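Local coordinates for putative lipoprotein (Bacteroides fragilis, PDB 4GBS) that is not functionally characterised but, as a member of the HmuY family of lipoproteins, probably takes part in haem binding and transport, at residues F18-I23 with F192-P197; D66-A71 with D76-G81; P154-S159 with V178-A183. One frame throughout, in Å; residues are numbered along the deposited sequence.

Contact 1. Residues F18-I23 with F192-P197; sequences FGFITI and FDYIYP
Tyr194 reaches from strand 192-195 to the Phe20 ring on strand 19-23, and its course can be followed atom by atom. Its first torsion sets CG between the backbone N and the carbonyl carbon (chi1 67°), and the ring then spans the gap: Tyr194 CB is still 6.7 Å from Phe20 CE2. Contact begins half-way round the ring, where Tyr194 CE2 comes to 3.6 Å from Phe20 CE2. Tyr194 CZ lies 3.7 Å from the same Phe20 CE2, and the phenol oxygen goes furthest, with Tyr194 OH 3.2 Å from Phe20 CD2.

That long reach follows from the sheet topology. Strands 19-24 and 189-195 are not neighbours but flank strand 29-35, antiparallel to both, in the large antiparallel sheet of this HmuY-family protein. They therefore run in roughly the same direction, at 41° with the segment axes 9.2 Å apart at closest. Strand 19-23 is itself irregular: Phe20 centres an inverse gamma turn, and Ile21 with Thr22 forms a classic beta bulge opposite Thr31.

The hydroxyl sits at the edge of the Phe20 ring, near its plane. The two ring planes stand at 77° with centroids 5.6 Å apart, a pairing that is neither a stack nor a proper edge-to-face contact. Beyond the Phe20 edge, Tyr194 OH grazes the Ile23 side chain, while Thr22 O, at 4.2 Å from Tyr194 OH, is too distant for a hydrogen bond. Leu50, from a loop, touches both aromatic side chains.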
loop_
_atom_site.group_PDB
_atom_site.type_symbol
_atom_site.label_atom_id
_atom_site.label_comp_id
_atom_site.label_asym_id
_atom_site.label_seq_id
_atom_site.Cartn_x
_atom_site.Cartn_y
_atom_site.Cartn_z
ATOM N N PHE A 18 -13.523 -6.786 -4.128
ATOM C CA PHE A 18 -12.480 -5.755 -4.087
ATOM C C PHE A 18 -13.025 -4.434 -3.524
ATOM O O PHE A 18 -14.234 -4.192 -3.568
ATOM C CB PHE A 18 -11.853 -5.517 -5.464
ATOM C CG PHE A 18 -11.113 -6.736 -5.956
ATOM C CD1 PHE A 18 -9.860 -7.060 -5.451
ATOM C CD2 PHE A 18 -11.685 -7.584 -6.897
ATOM C CE1 PHE A 18 -9.194 -8.204 -5.881
ATOM C CE2 PHE A 18 -11.010 -8.726 -7.334
ATOM C CZ PHE A 18 -9.763 -9.020 -6.830
ATOM N N GLY A 19 -12.123 -3.616 -2.976
ATOM C CA GLY A 19 -12.445 -2.337 -2.354
ATOM C C GLY A 19 -12.475 -2.421 -0.842
ATOM O O GLY A 19 -11.735 -3.211 -0.249
ATOM N N PHE A 20 -13.346 -1.625 -0.205
ATOM C CA PHE A 20 -13.501 -1.614 1.248
ATOM C C PHE A 20 -14.460 -2.744 1.608
ATOM O O PHE A 20 -15.656 -2.530 1.813
ATOM C CB PHE A 20 -13.963 -0.225 1.742
ATOM C CG PHE A 20 -12.865 0.823 1.729
ATOM C CD1 PHE A 20 -12.444 1.404 0.537
ATOM C CD2 PHE A 20 -12.256 1.229 2.910
ATOM C CE1 PHE A 20 -11.419 2.366 0.527
ATOM C CE2 PHE A 20 -11.241 2.206 2.900
ATOM C CZ PHE A 20 -10.828 2.765 1.709
ATOM N N ILE A 21 -13.911 -3.977 1.643
ATOM C CA ILE A 21 -14.632 -5.232 1.875
ATOM C C ILE A 21 -15.147 -5.311 3.344
ATOM O O ILE A 21 -16.093 -6.053 3.609
ATOM C CB ILE A 21 -13.767 -6.467 1.505
ATOM C CG1 ILE A 21 -12.441 -6.543 2.309
ATOM C CG2 ILE A 21 -13.511 -6.503 -0.010
ATOM C CD1 ILE A 21 -11.722 -7.892 2.221
ATOM N N THR A 22 -14.560 -4.523 4.264
ATOM C CA THR A 22 -14.983 -4.410 5.669
ATOM C C THR A 22 -14.901 -2.925 6.091
ATOM O O THR A 22 -13.901 -2.247 5.822
ATOM C CB THR A 22 -14.146 -5.318 6.585
ATOM O OG1 THR A 22 -14.151 -6.659 6.088
ATOM C CG2 THR A 22 -14.606 -5.290 8.039
ATOM N N ILE A 23 -15.973 -2.425 6.714
ATOM C CA ILE A 23 -16.072 -1.061 7.240
ATOM C C ILE A 23 -16.739 -1.137 8.616
ATOM O O ILE A 23 -17.830 -1.707 8.752
ATOM C CB ILE A 23 -16.818 -0.086 6.288
ATOM C CG1 ILE A 23 -16.096 0.058 4.929
ATOM C CG2 ILE A 23 -16.977 1.282 6.954
ATOM C CD1 ILE A 23 -16.886 0.745 3.834
ATOM N N PHE A 192 -5.300 -5.305 3.149
ATOM C CA PHE A 192 -4.760 -4.716 4.364
ATOM C C PHE A 192 -5.888 -4.242 5.296
ATOM O O PHE A 192 -6.975 -3.863 4.847
ATOM C CB PHE A 192 -3.794 -3.558 4.068
ATOM C CG PHE A 192 -4.369 -2.320 3.428
ATOM C CD1 PHE A 192 -4.945 -1.314 4.209
ATOM C CD2 PHE A 192 -4.277 -2.120 2.053
ATOM C CE1 PHE A 192 -5.465 -0.158 3.623
ATOM C CE2 PHE A 192 -4.784 -0.950 1.465
ATOM C CZ PHE A 192 -5.355 0.031 2.257
ATOM N N ASP A 193 -5.609 -4.285 6.610
ATOM C CA ASP A 193 -6.492 -3.777 7.654
ATOM C C ASP A 193 -6.004 -2.412 8.060
ATOM O O ASP A 193 -4.794 -2.152 8.030
ATOM C CB ASP A 193 -6.574 -4.718 8.862
ATOM C CG ASP A 193 -7.243 -6.056 8.634
ATOM O OD1 ASP A 193 -7.935 -6.207 7.608
ATOM O OD2 ASP A 193 -7.089 -6.955 9.502
ATOM N N TYR A 194 -6.931 -1.524 8.417
ATOM C CA TYR A 194 -6.526 -0.176 8.793
ATOM C C TYR A 194 -7.317 0.332 10.008
ATOM O O TYR A 194 -8.346 -0.221 10.375
ATOM C CB TYR A 194 -6.703 0.805 7.598
ATOM C CG TYR A 194 -8.147 1.030 7.192
ATOM C CD1 TYR A 194 -8.925 2.012 7.809
ATOM C CD2 TYR A 194 -8.731 0.280 6.177
ATOM C CE1 TYR A 194 -10.262 2.201 7.462
ATOM C CE2 TYR A 194 -10.058 0.488 5.796
ATOM C CZ TYR A 194 -10.826 1.435 6.454
ATOM O OH TYR A 194 -12.154 1.593 6.122
ATOM N N ILE A 195 -6.801 1.393 10.616
ATOM C CA ILE A 195 -7.421 2.230 11.638
ATOM C C ILE A 195 -7.377 3.630 11.088
ATOM O O ILE A 195 -6.280 4.148 10.886
ATOM C CB ILE A 195 -6.831 2.147 13.077
ATOM C CG1 ILE A 195 -6.845 0.726 13.638
ATOM C CG2 ILE A 195 -7.552 3.152 14.006
ATOM C CD1 ILE A 195 -5.958 0.547 14.899
ATOM N N TYR A 196 -8.534 4.224 10.787
ATOM C CA TYR A 196 -8.551 5.584 10.300
ATOM C C TYR A 196 -9.830 6.264 10.760
ATOM O O TYR A 196 -10.928 5.787 10.453
ATOM C CB TYR A 196 -8.374 5.699 8.767
ATOM C CG TYR A 196 -8.336 7.146 8.323
ATOM C CD1 TYR A 196 -7.195 7.922 8.510
ATOM C CD2 TYR A 196 -9.463 7.762 7.786
ATOM C CE1 TYR A 196 -7.192 9.283 8.218
ATOM C CE2 TYR A 196 -9.457 9.115 7.447
ATOM C CZ TYR A 196 -8.314 9.870 7.656
ATOM O OH TYR A 196 -8.285 11.197 7.307
ATOM N N PRO A 197 -9.686 7.405 11.480
ATOM C CA PRO A 197 -8.423 8.069 11.859
ATOM C C PRO A 197 -7.821 7.466 13.132
ATOM O O PRO A 197 -8.550 7.182 14.077
ATOM C CB PRO A 197 -8.843 9.538 12.068
ATOM C CG PRO A 197 -10.348 9.604 11.811
ATOM C CD PRO A 197 -10.840 8.192 11.936
#

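Contact 2. Residues D66-A71 with D76-G81; sequences DTWDLA and DVKTNG
Asn80 and Trp68 are joined first by a hydrogen bond: Asn80 ND2 donates to Trp68 O over 3.0 Å, nearly straight at 161° and close to the plane of the amide. ND2 also donates to a water that in turn donates to Asp66 O, so two bonds fix the amide's rotation. Main-chain bonds continue the pairing. Ala71 N to Lys78 O measures 2.9 Å and Lys78 N to Ala71 O 3.1 Å, the two bonds of an antiparallel hydrogen-bonded pair. Asn80 N to Asp69 O is weak at 3.3 Å, and a second water bridges the same two atoms. In the non-hydrogen-bonded pair beside them, Leu70 faces Thr79. The Lys78 amine forms a salt bridge with Asp64.

Aromatic contacts come next. With its CG anti to the backbone N (chi1 -171°), Asn80 lies flat over the indole, amide and ring planes 3° apart, and its CB makes a CH-pi contact 3.5 Å from the centroid of the six-membered ring of Trp68. Tyr44 meets the indole edge-to-face, and Lys78 makes a cation-pi contact with Trp42.

Apolar contact is lighter. The extended Lys78 chain brings CE to 3.7 Å from Trp68 CH2 and also brushes the Ala71 methyl. On the face that carries Leu70 and Thr79, opposite that of Ala71 and Lys78, Leu70 CD1 approaches Val77 CG1 at 4.2 Å.

Two residues separate strand 70-73 from strand 76-79, and the antiparallel register between them defines a tight beta hairpin, whose strand 76-79 is outermost in the four-stranded antiparallel sheet while strand 70-73 pairs on with strand 43-46.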
loop_
_atom_site.group_PDB
_atom_site.type_symbol
_atom_site.label_atom_id
_atom_site.label_comp_id
_atom_site.label_asym_id
_atom_site.label_seq_id
_atom_site.Cartn_x
_atom_site.Cartn_y
_atom_site.Cartn_z
ATOM N N ASP A 66 -8.204 13.321 -8.601
ATOM C CA ASP A 66 -8.183 14.584 -7.857
ATOM C C ASP A 66 -7.890 14.347 -6.372
ATOM O O ASP A 66 -7.143 15.111 -5.765
ATOM C CB ASP A 66 -9.519 15.348 -8.020
ATOM C CG ASP A 66 -9.848 15.827 -9.432
ATOM O OD1 ASP A 66 -9.372 15.191 -10.408
ATOM O OD2 ASP A 66 -10.616 16.822 -9.563
ATOM N N THR A 67 -8.431 13.267 -5.804
ATOM C CA THR A 67 -8.291 13.001 -4.383
ATOM C C THR A 67 -7.956 11.517 -4.168
ATOM O O THR A 67 -8.480 10.649 -4.868
ATOM C CB THR A 67 -9.607 13.443 -3.691
ATOM O OG1 THR A 67 -9.468 13.329 -2.283
ATOM C CG2 THR A 67 -10.858 12.692 -4.191
ATOM N N TRP A 68 -7.034 11.244 -3.225
ATOM C CA TRP A 68 -6.540 9.909 -2.821
ATOM C C TRP A 68 -5.571 10.051 -1.645
ATOM O O TRP A 68 -4.974 11.115 -1.456
ATOM C CB TRP A 68 -5.870 9.144 -3.987
ATOM C CG TRP A 68 -4.771 9.902 -4.683
ATOM C CD1 TRP A 68 -4.916 10.944 -5.555
ATOM C CD2 TRP A 68 -3.368 9.600 -4.648
ATOM N NE1 TRP A 68 -3.687 11.370 -5.990
ATOM C CE2 TRP A 68 -2.717 10.557 -5.461
ATOM C CE3 TRP A 68 -2.591 8.651 -3.958
ATOM C CZ2 TRP A 68 -1.324 10.582 -5.620
ATOM C CZ3 TRP A 68 -1.216 8.671 -4.120
ATOM C CH2 TRP A 68 -0.594 9.632 -4.940
ATOM N N ASP A 69 -5.417 8.988 -0.858
ATOM C CA ASP A 69 -4.520 8.996 0.298
ATOM C C ASP A 69 -3.274 8.137 0.018
ATOM O O ASP A 69 -2.158 8.560 0.356
ATOM C CB ASP A 69 -5.261 8.520 1.548
ATOM C CG ASP A 69 -6.358 9.477 1.937
ATOM O OD1 ASP A 69 -6.185 10.695 1.731
ATOM O OD2 ASP A 69 -7.390 9.016 2.436
ATOM N N LEU A 70 -3.453 6.974 -0.628
ATOM C CA LEU A 70 -2.336 6.115 -1.028
ATOM C C LEU A 70 -2.713 5.341 -2.297
ATOM O O LEU A 70 -3.881 5.330 -2.702
ATOM C CB LEU A 70 -1.857 5.148 0.086
ATOM C CG LEU A 70 -2.777 4.012 0.553
ATOM C CD1 LEU A 70 -1.955 2.866 1.128
ATOM C CD2 LEU A 70 -3.860 4.515 1.519
ATOM N N ALA A 71 -1.707 4.753 -2.947
ATOM C CA ALA A 71 -1.886 3.993 -4.178
ATOM C C ALA A 71 -0.981 2.778 -4.172
ATOM O O ALA A 71 0.118 2.831 -3.617
ATOM C CB ALA A 71 -1.616 4.864 -5.401
ATOM N N ASP A 76 4.272 -2.155 -4.633
ATOM C CA ASP A 76 4.724 -0.778 -4.470
ATOM C C ASP A 76 3.629 0.132 -3.968
ATOM O O ASP A 76 2.485 0.046 -4.406
ATOM C CB ASP A 76 5.234 -0.212 -5.814
ATOM C CG ASP A 76 6.130 -1.107 -6.644
ATOM O OD1 ASP A 76 7.033 -1.755 -6.059
ATOM O OD2 ASP A 76 5.950 -1.139 -7.883
ATOM N N VAL A 77 4.005 1.055 -3.091
ATOM C CA VAL A 77 3.098 2.034 -2.513
ATOM C C VAL A 77 3.636 3.443 -2.771
ATOM O O VAL A 77 4.837 3.684 -2.652
ATOM C CB VAL A 77 2.888 1.789 -0.976
ATOM C CG1 VAL A 77 1.961 2.840 -0.356
ATOM C CG2 VAL A 77 2.368 0.387 -0.685
ATOM N N LYS A 78 2.738 4.364 -3.105
ATOM C CA LYS A 78 3.034 5.789 -3.178
ATOM C C LYS A 78 1.958 6.491 -2.357
ATOM O O LYS A 78 0.857 5.949 -2.179
ATOM C CB LYS A 78 3.165 6.354 -4.611
ATOM C CG LYS A 78 1.884 6.480 -5.400
ATOM C CD LYS A 78 2.143 7.271 -6.678
ATOM C CE LYS A 78 0.878 7.418 -7.483
ATOM N NZ LYS A 78 1.119 8.241 -8.694
ATOM N N THR A 79 2.287 7.659 -1.811
ATOM C CA THR A 79 1.329 8.408 -1.010
ATOM C C THR A 79 1.061 9.724 -1.727
ATOM O O THR A 79 1.740 10.055 -2.701
ATOM C CB THR A 79 1.830 8.597 0.442
ATOM O OG1 THR A 79 2.885 9.547 0.459
ATOM C CG2 THR A 79 2.285 7.285 1.098
ATOM N N ASN A 80 0.045 10.452 -1.277
ATOM C CA ASN A 80 -0.289 11.736 -1.874
ATOM C C ASN A 80 0.223 12.840 -0.970
ATOM O O ASN A 80 -0.553 13.401 -0.202
ATOM C CB ASN A 80 -1.806 11.823 -2.089
ATOM C CG ASN A 80 -2.220 13.009 -2.891
ATOM O OD1 ASN A 80 -1.399 13.669 -3.546
ATOM N ND2 ASN A 80 -3.514 13.261 -2.913
ATOM N N GLY A 81 1.533 13.091 -1.009
ATOM C CA GLY A 81 2.176 14.055 -0.116
ATOM C C GLY A 81 2.207 13.591 1.336
ATOM O O GLY A 81 2.290 14.407 2.251
HETATM O O HOH W 1 -4.988 15.387 -4.502
HETATM O O HOH W 2 -0.731 10.301 1.877
#

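Contact 3. Residues P154-S159 with V178-A183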
loop_
_atom_site.group_PDB
_atom_site.type_symbol
_atom_site.label_atom_id
_atom_site.label_comp_id
_atom_site.label_asym_id
_atom_site.label_seq_id
_atom_site.Cartn_x
_atom_site.Cartn_y
_atom_site.Cartn_z
ATOM N N PRO A 154 12.219 -15.713 -6.612
ATOM C CA PRO A 154 12.428 -14.794 -5.472
ATOM C C PRO A 154 11.688 -15.227 -4.186
ATOM O O PRO A 154 10.690 -15.961 -4.241
ATOM C CB PRO A 154 11.884 -13.455 -5.989
ATOM C CG PRO A 154 10.984 -13.795 -7.111
ATOM C CD PRO A 154 11.554 -15.024 -7.743
ATOM N N ILE A 155 12.212 -14.766 -3.022
ATOM C CA ILE A 155 11.671 -15.067 -1.687
ATOM C C ILE A 155 10.887 -13.848 -1.163
ATOM O O ILE A 155 11.433 -12.752 -0.987
ATOM C CB ILE A 155 12.772 -15.505 -0.694
ATOM C CG1 ILE A 155 13.467 -16.828 -1.146
ATOM C CG2 ILE A 155 12.250 -15.570 0.762
ATOM C CD1 ILE A 155 12.560 -18.143 -1.310
ATOM N N TYR A 156 9.603 -14.085 -0.875
ATOM C CA TYR A 156 8.645 -13.095 -0.387
ATOM C C TYR A 156 8.555 -13.122 1.144
ATOM O O TYR A 156 8.179 -14.132 1.732
ATOM C CB TYR A 156 7.277 -13.363 -1.024
ATOM C CG TYR A 156 7.215 -13.042 -2.508
ATOM C CD1 TYR A 156 7.701 -13.934 -3.457
ATOM C CD2 TYR A 156 6.599 -11.893 -2.965
ATOM C CE1 TYR A 156 7.613 -13.666 -4.817
ATOM C CE2 TYR A 156 6.531 -11.608 -4.325
ATOM C CZ TYR A 156 7.073 -12.484 -5.248
ATOM O OH TYR A 156 7.025 -12.248 -6.599
ATOM N N THR A 157 8.917 -12.013 1.780
ATOM C CA THR A 157 8.890 -11.892 3.240
ATOM C C THR A 157 8.047 -10.663 3.684
ATOM O O THR A 157 8.546 -9.535 3.667
ATOM C CB THR A 157 10.315 -11.793 3.807
ATOM O OG1 THR A 157 11.134 -12.797 3.227
ATOM C CG2 THR A 157 10.352 -11.857 5.330
ATOM N N PRO A 158 6.795 -10.867 4.139
ATOM C CA PRO A 158 6.017 -9.723 4.640
ATOM C C PRO A 158 6.564 -9.264 5.996
ATOM O O PRO A 158 6.894 -10.113 6.826
ATOM C CB PRO A 158 4.591 -10.279 4.740
ATOM C CG PRO A 158 4.756 -11.723 4.901
ATOM C CD PRO A 158 6.033 -12.129 4.225
ATOM N N SER A 159 6.696 -7.948 6.210
ATOM C CA SER A 159 7.210 -7.412 7.471
ATOM C C SER A 159 6.309 -7.792 8.645
ATOM O O SER A 159 6.812 -8.045 9.748
ATOM C CB SER A 159 7.334 -5.896 7.398
ATOM O OG SER A 159 6.044 -5.326 7.277
ATOM N N VAL A 178 -2.531 -7.820 5.406
ATOM C CA VAL A 178 -3.067 -9.114 5.812
ATOM C C VAL A 178 -2.547 -10.199 4.856
ATOM O O VAL A 178 -2.071 -11.235 5.328
ATOM C CB VAL A 178 -4.621 -9.070 5.874
ATOM C CG1 VAL A 178 -5.224 -10.457 6.084
ATOM C CG2 VAL A 178 -5.084 -8.123 6.971
ATOM N N SER A 179 -2.656 -9.981 3.523
ATOM C CA SER A 179 -2.174 -10.955 2.539
ATOM C C SER A 179 -1.745 -10.260 1.263
ATOM O O SER A 179 -2.133 -9.120 1.026
ATOM C CB SER A 179 -3.238 -12.004 2.239
ATOM O OG SER A 179 -4.485 -11.400 1.967
ATOM N N TYR A 180 -0.918 -10.947 0.458
ATOM C CA TYR A 180 -0.411 -10.430 -0.812
ATOM C C TYR A 180 -0.697 -11.456 -1.934
ATOM O O TYR A 180 -0.261 -11.287 -3.077
ATOM C CB TYR A 180 1.096 -10.079 -0.716
ATOM C CG TYR A 180 1.989 -11.269 -0.461
ATOM C CD1 TYR A 180 2.295 -11.670 0.842
ATOM C CD2 TYR A 180 2.569 -11.969 -1.514
ATOM C CE1 TYR A 180 3.140 -12.752 1.086
ATOM C CE2 TYR A 180 3.407 -13.057 -1.281
ATOM C CZ TYR A 180 3.685 -13.451 0.024
ATOM O OH TYR A 180 4.499 -14.532 0.273
HETATM N N MSE A 181 -1.421 -12.511 -1.576
HETATM C CA MSE A 181 -1.822 -13.627 -2.425
HETATM C C MSE A 181 -3.295 -13.925 -2.333
HETATM O O MSE A 181 -3.876 -13.753 -1.261
HETATM C CB MSE A 181 -1.070 -14.894 -2.005
HETATM C CG MSE A 181 0.401 -14.905 -2.302
HETATM SE SE MSE A 181 1.137 -16.646 -1.761
HETATM C CE MSE A 181 0.980 -16.469 0.180
ATOM N N ASN A 182 -3.884 -14.481 -3.399
ATOM C CA ASN A 182 -5.263 -14.930 -3.332
ATOM C C ASN A 182 -5.259 -16.397 -2.865
ATOM O O ASN A 182 -4.181 -16.983 -2.719
ATOM C CB ASN A 182 -6.003 -14.727 -4.662
ATOM C CG ASN A 182 -5.663 -15.632 -5.800
ATOM O OD1 ASN A 182 -4.891 -16.579 -5.685
ATOM N ND2 ASN A 182 -6.326 -15.414 -6.918
ATOM N N ALA A 183 -6.453 -16.994 -2.676
ATOM C CA ALA A 183 -6.695 -18.359 -2.217
ATOM C C ALA A 183 -6.048 -19.462 -3.120
ATOM O O ALA A 183 -5.979 -20.637 -2.713
ATOM C CB ALA A 183 -8.193 -18.587 -2.153
#
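Where Tyr180 meets Tyr156, the close packing is confined to one end of each side chain. Tyr180 points its phenol end at the root of Tyr156, with Tyr180 OH 3.3 Å from Tyr156 CB and Tyr180 CZ 3.7 Å from that same CB. A second ring carbon joins in: Tyr180 CE2 lies 3.8 Å from Tyr156 CD2. With chi1 at 64° the Tyr180 ring rises over its own backbone, flanked by N and C, and extends across to strand 155-158.

Elsewhere the fit is looser. Although the ring planes are only 11° apart, the centroids are 5.7 Å from one another and the rings are slid so far that they barely overlap, which rules out an offset stack in the proper sense. Pro158 supplies the other touch, its CG 4.3 Å from Tyr180 CE1. CE1 and CE2 are the two ring carbons flanking CZ, so Pro158 and Tyr156 meet the phenol end at different sides. Both residues direct their side chains toward Tyr180, as expected two positions apart on a strand, whereas Ile155 and Thr157 turn away and are exposed. All three touching residues remain partly exposed, and the segments bury just 144 Å² between them, evidence of a small surface contact made almost wholly by side chains.

The contact links two separate sheets. Strand 155-158 pairs with strand 145-148, whose Leu145 touches both tyrosines and whose Val147 touches Tyr156. Tyr180 directly follows strand 172-179, after the classic beta bulge of Val178 and Ser179 opposite Thr191, and rests on Met190 of the adjoining strand 189-195.

In the fold
Contacts 1 and 3 meet through the large antiparallel sheet: strand 189-195, used by contact 1, lies beside strand 172-179, used by contact 3, and Asp193 CG packs 3.4 Å from Val178 CG2. Their centres are about 18 Å apart. Contact 2 belongs to the four-stranded sheet; its centre is about 15 Å from that of contact 1 and about 21 Å from that of contact 3, and it touches neither. Along the chain, contact 2 closes before contact 3 opens, and both are nested within the loop closed by contact 1. Contact 1 thus brings together nearly the two ends of an all-beta chain without helices.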